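Local coordinates for membrane protein, putative (PDB 2QYB) that is of unproven function but may couple membrane transport with phosphatase activity, the part here being its GAF domain region, at residues L30-I40 / V51-I59; N82-M93 / Q103-P114. All coordinates share one frame; numbering follows the deposited sequence.

Interaction 1 of 2, residues L30-I40 / V51-I59; sequences LKEFKLDLAVI and VRSYSGKGI
The ring of Y54 points across its own strand, off the sheet on the V39 side, and takes I59 CG1 3.7 Å above one face, offset toward the rim, while Y54 CB rests on the carbonyl oxygen of A38. With CG held between the backbone N and the carbonyl carbon (chi1 73°), the ring can lean on I59. These residues belong to the beta hairpin of strands 37-43 and 49-56, whose second strand borders the antiparallel GAF sheet.

V39 shares the Y54 face of the hairpin. Its two methyls divide the work: CG2 meets I59 CD1 at 3.5 Å, and CG1 reaches V51 CG1 at 3.9 Å. L37 opens the strand, its CG anti to the backbone N (chi1 179°), so that CD1 comes within 3.2 Å of S55 O and also faces the K57 carbonyl.

A38 and S55 form a hydrogen-bonded pair; S55 N donates to A38 O at 3.0 Å, and A38 N returns a bond to S55 O. Both residues point to the other face, with I40 and S53. There helix 10-32 takes the serine hydroxyls, S53 OG bonding D23 and S55 OG bonding N27, while I40 packs on L152 of helix 139-158. R52 leads away from the hairpin to a salt bridge with D17 of the second subunit.

A classic beta bulge places R52 and S53 opposite I40. I40 O receives a nearly straight bond from R52 N at 3.0 Å and a weak one from S53 N; I40 N in turn donates to S53 O at 2.9 Å. At the opposite end of the pairing, L30, in the last turn of its helix, lays CD2 3.3 Å from S55 O.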
loop_
_atom_site.group_PDB
_atom_site.type_symbol
_atom_site.label_atom_id
_atom_site.label_comp_id
_atom_site.label_asym_id
_atom_site.label_seq_id
_atom_site.Cartn_x
_atom_site.Cartn_y
_atom_site.Cartn_z
ATOM N N LEU A 30 14.055 -1.272 -2.071
ATOM C CA LEU A 30 14.070 -1.852 -3.425
ATOM C C LEU A 30 14.786 -0.905 -4.371
ATOM O O LEU A 30 15.547 -1.348 -5.194
ATOM C CB LEU A 30 12.660 -2.263 -3.926
ATOM C CG LEU A 30 12.363 -3.750 -3.666
ATOM C CD1 LEU A 30 12.626 -4.063 -2.196
ATOM C CD2 LEU A 30 10.917 -4.235 -4.087
ATOM N N LYS A 31 14.605 0.401 -4.199
ATOM C CA LYS A 31 15.413 1.395 -4.924
ATOM C C LYS A 31 16.932 1.214 -4.724
ATOM O O LYS A 31 17.689 1.299 -5.675
ATOM C CB LYS A 31 15.035 2.815 -4.496
ATOM C CG LYS A 31 13.988 3.505 -5.347
ATOM C CD LYS A 31 14.582 4.621 -6.218
ATOM C CE LYS A 31 15.248 5.781 -5.393
ATOM N NZ LYS A 31 14.478 6.250 -4.161
ATOM N N GLU A 32 17.370 1.019 -3.483
ATOM C CA GLU A 32 18.805 1.091 -3.169
ATOM C C GLU A 32 19.520 -0.242 -3.496
ATOM O O GLU A 32 20.734 -0.275 -3.743
ATOM C CB GLU A 32 19.011 1.471 -1.691
ATOM C CG GLU A 32 20.510 1.674 -1.292
ATOM C CD GLU A 32 20.736 2.229 0.126
ATOM O OE1 GLU A 32 19.783 2.786 0.678
ATOM O OE2 GLU A 32 21.864 2.108 0.688
ATOM N N PHE A 33 18.783 -1.351 -3.471
ATOM C CA PHE A 33 19.414 -2.667 -3.606
ATOM C C PHE A 33 18.782 -3.518 -4.674
ATOM O O PHE A 33 17.639 -3.287 -5.092
ATOM C CB PHE A 33 19.402 -3.412 -2.281
ATOM C CG PHE A 33 20.131 -2.695 -1.165
ATOM C CD1 PHE A 33 21.522 -2.712 -1.096
ATOM C CD2 PHE A 33 19.427 -2.029 -0.171
ATOM C CE1 PHE A 33 22.209 -2.081 -0.074
ATOM C CE2 PHE A 33 20.114 -1.376 0.871
ATOM C CZ PHE A 33 21.507 -1.397 0.905
ATOM N N LYS A 34 19.547 -4.526 -5.105
ATOM C CA LYS A 34 19.103 -5.502 -6.133
ATOM C C LYS A 34 18.118 -6.533 -5.604
ATOM O O LYS A 34 18.278 -7.723 -5.869
ATOM C CB LYS A 34 20.314 -6.221 -6.752
ATOM C CG LYS A 34 21.324 -5.265 -7.379
ATOM C CD LYS A 34 22.571 -6.002 -7.877
ATOM C CE LYS A 34 23.663 -4.978 -8.306
ATOM N NZ LYS A 34 24.754 -5.680 -9.056
ATOM N N LEU A 35 17.113 -6.058 -4.858
ATOM C CA LEU A 35 15.982 -6.844 -4.410
ATOM C C LEU A 35 14.842 -6.531 -5.369
ATOM O O LEU A 35 14.731 -5.399 -5.869
ATOM C CB LEU A 35 15.567 -6.435 -3.006
ATOM C CG LEU A 35 16.521 -6.868 -1.913
ATOM C CD1 LEU A 35 16.133 -6.176 -0.627
ATOM C CD2 LEU A 35 16.548 -8.411 -1.773
ATOM N N ASP A 36 13.995 -7.514 -5.615
ATOM C CA ASP A 36 12.882 -7.338 -6.518
ATOM C C ASP A 36 11.567 -7.457 -5.786
ATOM O O ASP A 36 10.542 -7.063 -6.322
ATOM C CB ASP A 36 12.932 -8.396 -7.614
ATOM C CG ASP A 36 14.120 -8.232 -8.495
ATOM O OD1 ASP A 36 14.093 -7.311 -9.333
ATOM O OD2 ASP A 36 15.092 -9.002 -8.350
ATOM N N LEU A 37 11.573 -8.004 -4.575
ATOM C CA LEU A 37 10.333 -8.085 -3.791
ATOM C C LEU A 37 10.706 -8.082 -2.329
ATOM O O LEU A 37 11.753 -8.600 -1.982
ATOM C CB LEU A 37 9.528 -9.338 -4.156
ATOM C CG LEU A 37 8.206 -9.594 -3.405
ATOM C CD1 LEU A 37 7.093 -8.560 -3.662
ATOM C CD2 LEU A 37 7.712 -11.000 -3.796
ATOM N N ALA A 38 9.853 -7.445 -1.518
ATOM C CA ALA A 38 10.009 -7.345 -0.083
ATOM C C ALA A 38 8.616 -7.418 0.516
ATOM O O ALA A 38 7.707 -6.783 0.024
ATOM C CB ALA A 38 10.721 -6.001 0.332
ATOM N N VAL A 39 8.462 -8.158 1.602
ATOM C CA VAL A 39 7.169 -8.320 2.246
ATOM C C VAL A 39 7.386 -8.144 3.758
ATOM O O VAL A 39 8.367 -8.625 4.291
ATOM C CB VAL A 39 6.490 -9.727 1.907
ATOM C CG1 VAL A 39 5.087 -9.798 2.410
ATOM C CG2 VAL A 39 6.493 -10.025 0.414
ATOM N N ILE A 40 6.505 -7.399 4.420
ATOM C CA ILE A 40 6.392 -7.420 5.894
ATOM C C ILE A 40 5.105 -8.213 6.264
ATOM O O ILE A 40 4.034 -7.936 5.740
ATOM C CB ILE A 40 6.313 -5.996 6.483
ATOM C CG1 ILE A 40 7.651 -5.277 6.331
ATOM C CG2 ILE A 40 5.880 -6.015 7.953
ATOM C CD1 ILE A 40 7.523 -3.757 6.331
ATOM N N VAL A 51 0.276 -10.746 5.709
ATOM C CA VAL A 51 0.859 -9.707 4.843
ATOM C C VAL A 51 0.236 -8.325 5.084
ATOM O O VAL A 51 -0.990 -8.111 4.898
ATOM C CB VAL A 51 0.709 -10.025 3.354
ATOM C CG1 VAL A 51 1.308 -8.887 2.533
ATOM C CG2 VAL A 51 1.347 -11.392 3.039
ATOM N N ARG A 52 1.096 -7.400 5.543
ATOM C CA ARG A 52 0.672 -6.035 5.864
ATOM C C ARG A 52 1.345 -4.973 4.996
ATOM O O ARG A 52 0.887 -3.867 4.951
ATOM C CB ARG A 52 0.934 -5.750 7.347
ATOM C CG ARG A 52 0.161 -6.660 8.306
ATOM C CD ARG A 52 -1.317 -6.800 7.900
ATOM N NE ARG A 52 -2.149 -7.292 8.979
ATOM C CZ ARG A 52 -3.465 -7.406 8.916
ATOM N NH1 ARG A 52 -4.105 -7.056 7.821
ATOM N NH2 ARG A 52 -4.153 -7.868 9.957
ATOM N N SER A 53 2.421 -5.302 4.313
ATOM C CA SER A 53 3.100 -4.347 3.482
ATOM C C SER A 53 3.985 -5.092 2.530
ATOM O O SER A 53 4.472 -6.135 2.844
ATOM C CB SER A 53 3.951 -3.407 4.351
ATOM O OG SER A 53 4.666 -2.491 3.548
ATOM N N TYR A 54 4.207 -4.544 1.357
ATOM C CA TYR A 54 5.060 -5.200 0.351
ATOM C C TYR A 54 5.437 -4.197 -0.740
ATOM O O TYR A 54 4.735 -3.230 -0.958
ATOM C CB TYR A 54 4.334 -6.405 -0.253
ATOM C CG TYR A 54 3.252 -6.008 -1.178
ATOM C CD1 TYR A 54 1.915 -5.991 -0.776
ATOM C CD2 TYR A 54 3.569 -5.612 -2.470
ATOM C CE1 TYR A 54 0.919 -5.583 -1.676
ATOM C CE2 TYR A 54 2.618 -5.206 -3.348
ATOM C CZ TYR A 54 1.304 -5.191 -2.963
ATOM O OH TYR A 54 0.423 -4.788 -3.926
ATOM N N SER A 55 6.557 -4.420 -1.395
ATOM C CA SER A 55 6.986 -3.563 -2.502
ATOM C C SER A 55 7.562 -4.477 -3.590
ATOM O O SER A 55 8.019 -5.534 -3.285
ATOM C CB SER A 55 8.002 -2.499 -2.041
ATOM O OG SER A 55 8.378 -1.610 -3.109
ATOM N N GLY A 56 7.508 -4.058 -4.846
ATOM C CA GLY A 56 7.910 -4.907 -5.953
ATOM C C GLY A 56 6.757 -5.789 -6.436
ATOM O O GLY A 56 5.641 -5.758 -5.899
ATOM N N LYS A 57 7.039 -6.605 -7.433
ATOM C CA LYS A 57 6.024 -7.472 -8.030
ATOM C C LYS A 57 6.276 -8.923 -7.656
ATOM O O LYS A 57 7.387 -9.289 -7.380
ATOM C CB LYS A 57 5.962 -7.265 -9.560
ATOM C CG LYS A 57 7.306 -6.957 -10.261
ATOM C CD LYS A 57 7.137 -6.766 -11.772
ATOM C CE LYS A 57 8.317 -7.356 -12.555
ATOM N NZ LYS A 57 8.619 -6.575 -13.796
ATOM N N GLY A 58 5.216 -9.724 -7.615
ATOM C CA GLY A 58 5.243 -11.113 -7.126
ATOM C C GLY A 58 4.325 -11.415 -5.941
ATOM O O GLY A 58 4.196 -12.573 -5.539
ATOM N N ILE A 59 3.683 -10.404 -5.353
ATOM C CA ILE A 59 2.792 -10.673 -4.203
ATOM C C ILE A 59 1.585 -11.591 -4.533
ATOM O O ILE A 59 1.025 -12.245 -3.636
ATOM C CB ILE A 59 2.247 -9.361 -3.563
ATOM C CG1 ILE A 59 2.123 -9.513 -2.018
ATOM C CG2 ILE A 59 0.878 -8.896 -4.245
ATOM C CD1 ILE A 59 3.435 -9.735 -1.291
#

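Interaction 2 of 2, residues N82-M93 / Q103-P114; sequences NRLQFVNDTQYM and QKEGIKSFAHIP
A chi1 of 70° sets the ring of F110 between its own backbone N and carbonyl carbon, and V87 CB lies over one face of that ring as a CH-pi contact, 4.1 Å from the centroid. The V87 torsion (chi1 174°) leaves CG2 beside the backbone N and brings it to F110 CZ at 3.5 Å. At the ring edge, near its plane, come the selenomethionine methyl M93 CE and T90 CG2, and Y74 of helix 74-81 meets the same ring edge-to-face.

Beneath this packing runs an antiparallel pairing of strand 85-87 with strand 109-115. Q85 with H112 and V87 with F110 are hydrogen-bonded pairs, H112 N to Q85 O being short and straight at 2.7 Å. Between them, F86 and A111 touch through their CB atoms on the other face.

Past strand 85-87, T90 opens a short 3-10 segment and holds the chain twice. T90 OG1 donates to I107 O at 2.6 Å, in the carbonyl plane on a lone pair, while T90 N reaches K108 O at 2.8 Å from above that carbonyl's plane. One threonine thus supplies donors to two consecutive carbonyls, fixing the chain after strand 85-87 to the approach of strand 109-115.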
loop_
_atom_site.group_PDB
_atom_site.type_symbol
_atom_site.label_atom_id
_atom_site.label_comp_id
_atom_site.label_asym_id
_atom_site.label_seq_id
_atom_site.Cartn_x
_atom_site.Cartn_y
_atom_site.Cartn_z
ATOM N N ASN A 82 13.260 -17.212 16.118
ATOM C CA ASN A 82 13.759 -15.852 16.226
ATOM C C ASN A 82 15.182 -15.683 15.667
ATOM O O ASN A 82 16.046 -15.083 16.258
ATOM C CB ASN A 82 13.643 -15.353 17.663
ATOM C CG ASN A 82 13.808 -13.837 17.773
ATOM O OD1 ASN A 82 13.510 -13.109 16.851
ATOM N ND2 ASN A 82 14.298 -13.379 18.900
ATOM N N ARG A 83 15.409 -16.185 14.472
ATOM C CA ARG A 83 16.738 -16.116 13.893
ATOM C C ARG A 83 16.552 -16.076 12.423
ATOM O O ARG A 83 15.700 -16.760 11.893
ATOM C CB ARG A 83 17.562 -17.349 14.266
ATOM C CG ARG A 83 18.594 -17.149 15.419
ATOM C CD ARG A 83 19.130 -18.518 15.859
ATOM N NE ARG A 83 18.624 -19.540 14.914
ATOM C CZ ARG A 83 19.355 -20.314 14.096
ATOM N NH1 ARG A 83 18.705 -21.156 13.278
ATOM N NH2 ARG A 83 20.697 -20.286 14.098
ATOM N N LEU A 84 17.360 -15.276 11.760
ATOM C CA LEU A 84 17.201 -15.112 10.350
ATOM C C LEU A 84 17.510 -16.404 9.617
ATOM O O LEU A 84 18.249 -17.250 10.102
ATOM C CB LEU A 84 18.042 -13.941 9.831
ATOM C CG LEU A 84 19.531 -14.031 9.993
ATOM C CD1 LEU A 84 20.137 -14.804 8.844
ATOM C CD2 LEU A 84 20.079 -12.607 10.080
ATOM N N GLN A 85 16.890 -16.537 8.462
ATOM C CA GLN A 85 17.073 -17.662 7.576
ATOM C C GLN A 85 17.320 -17.097 6.180
ATOM O O GLN A 85 16.615 -16.150 5.739
ATOM C CB GLN A 85 15.780 -18.469 7.546
ATOM C CG GLN A 85 15.259 -18.893 8.901
ATOM C CD GLN A 85 16.186 -19.891 9.571
ATOM O OE1 GLN A 85 16.400 -21.005 9.063
ATOM N NE2 GLN A 85 16.751 -19.491 10.720
ATOM N N PHE A 86 18.298 -17.620 5.462
ATOM C CA PHE A 86 18.499 -17.122 4.073
ATOM C C PHE A 86 19.032 -18.201 3.138
ATOM O O PHE A 86 19.580 -19.164 3.592
ATOM C CB PHE A 86 19.413 -15.870 4.051
ATOM C CG PHE A 86 20.783 -16.130 4.537
ATOM C CD1 PHE A 86 21.802 -16.469 3.647
ATOM C CD2 PHE A 86 21.067 -16.090 5.905
ATOM C CE1 PHE A 86 23.092 -16.743 4.126
ATOM C CE2 PHE A 86 22.361 -16.367 6.393
ATOM C CZ PHE A 86 23.358 -16.695 5.507
ATOM N N VAL A 87 18.812 -18.014 1.843
ATOM C CA VAL A 87 19.325 -18.883 0.777
ATOM C C VAL A 87 20.021 -17.954 -0.231
ATOM O O VAL A 87 19.389 -17.057 -0.816
ATOM C CB VAL A 87 18.191 -19.767 0.109
ATOM C CG1 VAL A 87 18.693 -20.541 -1.088
ATOM C CG2 VAL A 87 17.595 -20.711 1.110
ATOM N N ASN A 88 21.338 -18.131 -0.393
ATOM C CA ASN A 88 22.100 -17.275 -1.313
ATOM C C ASN A 88 21.972 -17.648 -2.790
ATOM O O ASN A 88 22.056 -16.775 -3.658
ATOM C CB ASN A 88 23.554 -17.133 -0.860
ATOM C CG ASN A 88 23.777 -15.842 -0.119
ATOM O OD1 ASN A 88 24.409 -15.783 0.919
ATOM N ND2 ASN A 88 23.208 -14.807 -0.635
ATOM N N ASP A 89 21.693 -18.928 -3.051
ATOM C CA ASP A 89 21.482 -19.425 -4.398
ATOM C C ASP A 89 20.399 -20.513 -4.412
ATOM O O ASP A 89 20.632 -21.627 -3.970
ATOM C CB ASP A 89 22.790 -19.961 -5.013
ATOM C CG ASP A 89 22.674 -20.163 -6.524
ATOM O OD1 ASP A 89 21.533 -20.396 -6.973
ATOM O OD2 ASP A 89 23.712 -20.082 -7.251
ATOM N N THR A 90 19.231 -20.183 -4.965
ATOM C CA THR A 90 18.140 -21.124 -5.022
ATOM C C THR A 90 18.462 -22.444 -5.781
ATOM O O THR A 90 17.763 -23.423 -5.586
ATOM C CB THR A 90 16.864 -20.480 -5.616
ATOM O OG1 THR A 90 17.190 -19.892 -6.870
ATOM C CG2 THR A 90 16.257 -19.399 -4.641
ATOM N N GLN A 91 19.501 -22.488 -6.618
ATOM C CA GLN A 91 19.822 -23.747 -7.276
ATOM C C GLN A 91 20.259 -24.830 -6.280
ATOM O O GLN A 91 20.205 -25.993 -6.605
ATOM C CB GLN A 91 20.828 -23.582 -8.437
ATOM C CG GLN A 91 22.277 -23.536 -8.023
ATOM C CD GLN A 91 23.287 -23.432 -9.211
ATOM O OE1 GLN A 91 23.278 -24.257 -10.138
ATOM N NE2 GLN A 91 24.200 -22.442 -9.137
ATOM N N TYR A 92 20.633 -24.444 -5.057
ATOM C CA TYR A 92 21.241 -25.358 -4.077
ATOM C C TYR A 92 20.406 -25.597 -2.841
ATOM O O TYR A 92 20.876 -26.156 -1.865
ATOM C CB TYR A 92 22.648 -24.837 -3.668
ATOM C CG TYR A 92 23.587 -24.690 -4.846
ATOM C CD1 TYR A 92 23.657 -25.679 -5.842
ATOM C CD2 TYR A 92 24.427 -23.582 -4.955
ATOM C CE1 TYR A 92 24.507 -25.545 -6.925
ATOM C CE2 TYR A 92 25.287 -23.438 -6.019
ATOM C CZ TYR A 92 25.309 -24.424 -7.011
ATOM O OH TYR A 92 26.151 -24.292 -8.068
HETATM N N MSE A 93 19.154 -25.217 -2.889
HETATM C CA MSE A 93 18.190 -25.579 -1.845
HETATM C C MSE A 93 17.936 -27.062 -1.802
HETATM O O MSE A 93 17.972 -27.743 -2.829
HETATM C CB MSE A 93 16.853 -24.926 -2.143
HETATM C CG MSE A 93 16.841 -23.424 -2.043
HETATM SE SE MSE A 93 15.143 -22.779 -2.691
HETATM C CE MSE A 93 14.139 -23.101 -1.076
ATOM N N GLN A 103 12.220 -21.022 -8.495
ATOM C CA GLN A 103 12.988 -20.775 -9.728
ATOM C C GLN A 103 12.043 -20.491 -10.927
ATOM O O GLN A 103 12.344 -19.718 -11.829
ATOM C CB GLN A 103 13.903 -21.972 -10.064
ATOM C CG GLN A 103 14.965 -22.331 -9.028
ATOM C CD GLN A 103 15.973 -23.380 -9.548
ATOM O OE1 GLN A 103 15.601 -24.460 -10.053
ATOM N NE2 GLN A 103 17.252 -23.057 -9.435
ATOM N N LYS A 104 10.886 -21.126 -10.916
ATOM C CA LYS A 104 9.871 -20.888 -11.925
ATOM C C LYS A 104 9.388 -19.422 -11.845
ATOM O O LYS A 104 9.037 -18.829 -12.850
ATOM C CB LYS A 104 8.746 -21.946 -11.741
ATOM C CG LYS A 104 7.485 -21.817 -12.623
ATOM C CD LYS A 104 7.735 -21.892 -14.153
ATOM C CE LYS A 104 6.523 -21.292 -14.884
ATOM N NZ LYS A 104 6.454 -21.595 -16.343
ATOM N N GLU A 105 9.385 -18.835 -10.654
ATOM C CA GLU A 105 9.130 -17.410 -10.482
ATOM C C GLU A 105 10.373 -16.559 -10.784
ATOM O O GLU A 105 10.278 -15.333 -10.781
ATOM C CB GLU A 105 8.720 -17.092 -9.026
ATOM C CG GLU A 105 7.462 -17.764 -8.519
ATOM C CD GLU A 105 6.287 -16.805 -8.350
ATOM O OE1 GLU A 105 6.177 -15.804 -9.109
ATOM O OE2 GLU A 105 5.448 -17.064 -7.469
ATOM N N GLY A 106 11.536 -17.179 -10.985
ATOM C CA GLY A 106 12.765 -16.425 -11.284
ATOM C C GLY A 106 13.599 -16.001 -10.074
ATOM O O GLY A 106 14.601 -15.295 -10.207
ATOM N N ILE A 107 13.212 -16.463 -8.888
ATOM C CA ILE A 107 13.934 -16.143 -7.630
ATOM C C ILE A 107 15.320 -16.802 -7.510
ATOM O O ILE A 107 15.432 -18.034 -7.507
ATOM C CB ILE A 107 13.095 -16.538 -6.383
ATOM C CG1 ILE A 107 11.743 -15.767 -6.390
ATOM C CG2 ILE A 107 13.924 -16.295 -5.081
ATOM C CD1 ILE A 107 10.566 -16.437 -5.544
ATOM N N LYS A 108 16.361 -15.976 -7.378
ATOM C CA LYS A 108 17.750 -16.460 -7.246
ATOM C C LYS A 108 18.223 -16.597 -5.802
ATOM O O LYS A 108 19.087 -17.391 -5.490
ATOM C CB LYS A 108 18.702 -15.507 -7.998
ATOM C CG LYS A 108 18.406 -15.526 -9.468
ATOM C CD LYS A 108 19.489 -14.926 -10.360
ATOM C CE LYS A 108 19.120 -15.181 -11.846
ATOM N NZ LYS A 108 18.720 -16.654 -12.127
ATOM N N SER A 109 17.635 -15.808 -4.931
ATOM C CA SER A 109 18.239 -15.452 -3.644
ATOM C C SER A 109 17.097 -14.950 -2.705
ATOM O O SER A 109 16.185 -14.246 -3.170
ATOM C CB SER A 109 19.240 -14.361 -3.961
ATOM O OG SER A 109 20.027 -14.004 -2.860
ATOM N N PHE A 110 17.076 -15.339 -1.433
ATOM C CA PHE A 110 16.090 -14.758 -0.509
ATOM C C PHE A 110 16.511 -14.801 0.938
ATOM O O PHE A 110 17.472 -15.475 1.289
ATOM C CB PHE A 110 14.666 -15.366 -0.685
ATOM C CG PHE A 110 14.544 -16.785 -0.219
ATOM C CD1 PHE A 110 14.267 -17.071 1.113
ATOM C CD2 PHE A 110 14.723 -17.831 -1.106
ATOM C CE1 PHE A 110 14.181 -18.385 1.556
ATOM C CE2 PHE A 110 14.615 -19.140 -0.679
ATOM C CZ PHE A 110 14.343 -19.419 0.660
ATOM N N ALA A 111 15.785 -14.060 1.773
ATOM C CA ALA A 111 16.067 -13.978 3.228
ATOM C C ALA A 111 14.788 -13.691 4.016
ATOM O O ALA A 111 13.914 -12.987 3.526
ATOM C CB ALA A 111 17.112 -12.903 3.521
ATOM N N HIS A 112 14.680 -14.294 5.207
ATOM C CA HIS A 112 13.622 -13.997 6.171
ATOM C C HIS A 112 14.233 -13.517 7.483
ATOM O O HIS A 112 15.048 -14.202 8.071
ATOM C CB HIS A 112 12.720 -15.219 6.390
ATOM C CG HIS A 112 11.989 -15.650 5.160
ATOM N ND1 HIS A 112 12.330 -16.774 4.430
ATOM C CD2 HIS A 112 10.932 -15.102 4.526
ATOM C CE1 HIS A 112 11.507 -16.901 3.404
ATOM N NE2 HIS A 112 10.644 -15.902 3.443
ATOM N N ILE A 113 13.794 -12.340 7.941
ATOM C CA ILE A 113 14.398 -11.636 9.055
ATOM C C ILE A 113 13.333 -11.344 10.070
ATOM O O ILE A 113 12.356 -10.656 9.761
ATOM C CB ILE A 113 15.031 -10.297 8.612
ATOM C CG1 ILE A 113 16.059 -10.536 7.481
ATOM C CG2 ILE A 113 15.643 -9.538 9.834
ATOM C CD1 ILE A 113 15.530 -10.007 6.161
ATOM N N PRO A 114 13.518 -11.834 11.307
ATOM C CA PRO A 114 12.518 -11.577 12.338
ATOM C C PRO A 114 12.395 -10.098 12.656
ATOM O O PRO A 114 13.389 -9.326 12.557
ATOM C CB PRO A 114 13.047 -12.359 13.552
ATOM C CG PRO A 114 13.975 -13.345 13.016
ATOM C CD PRO A 114 14.630 -12.632 11.836
#

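Overall arrangement
Both contacts pair strands of the same antiparallel sheet but at its two borders: interaction 1 involves outermost strand 49-56, interaction 2 outermost strand 85-87. Their centres are 14 Å apart and they do not touch; strand 124-130 lies between them, bonded to 37-43 on one side and 109-115 on the other. Each is partly buried, with interaction 1 nearer the middle of the chain. Its inward serines bond to helix 10-32, and its arginine reaches the second subunit. Interaction 2 buries more surface, 738 against 532 Å², is untouched by the partner chain, and puts an aromatic ring near helices 74-81 and 96-104 where interaction 1 puts hydroxyls.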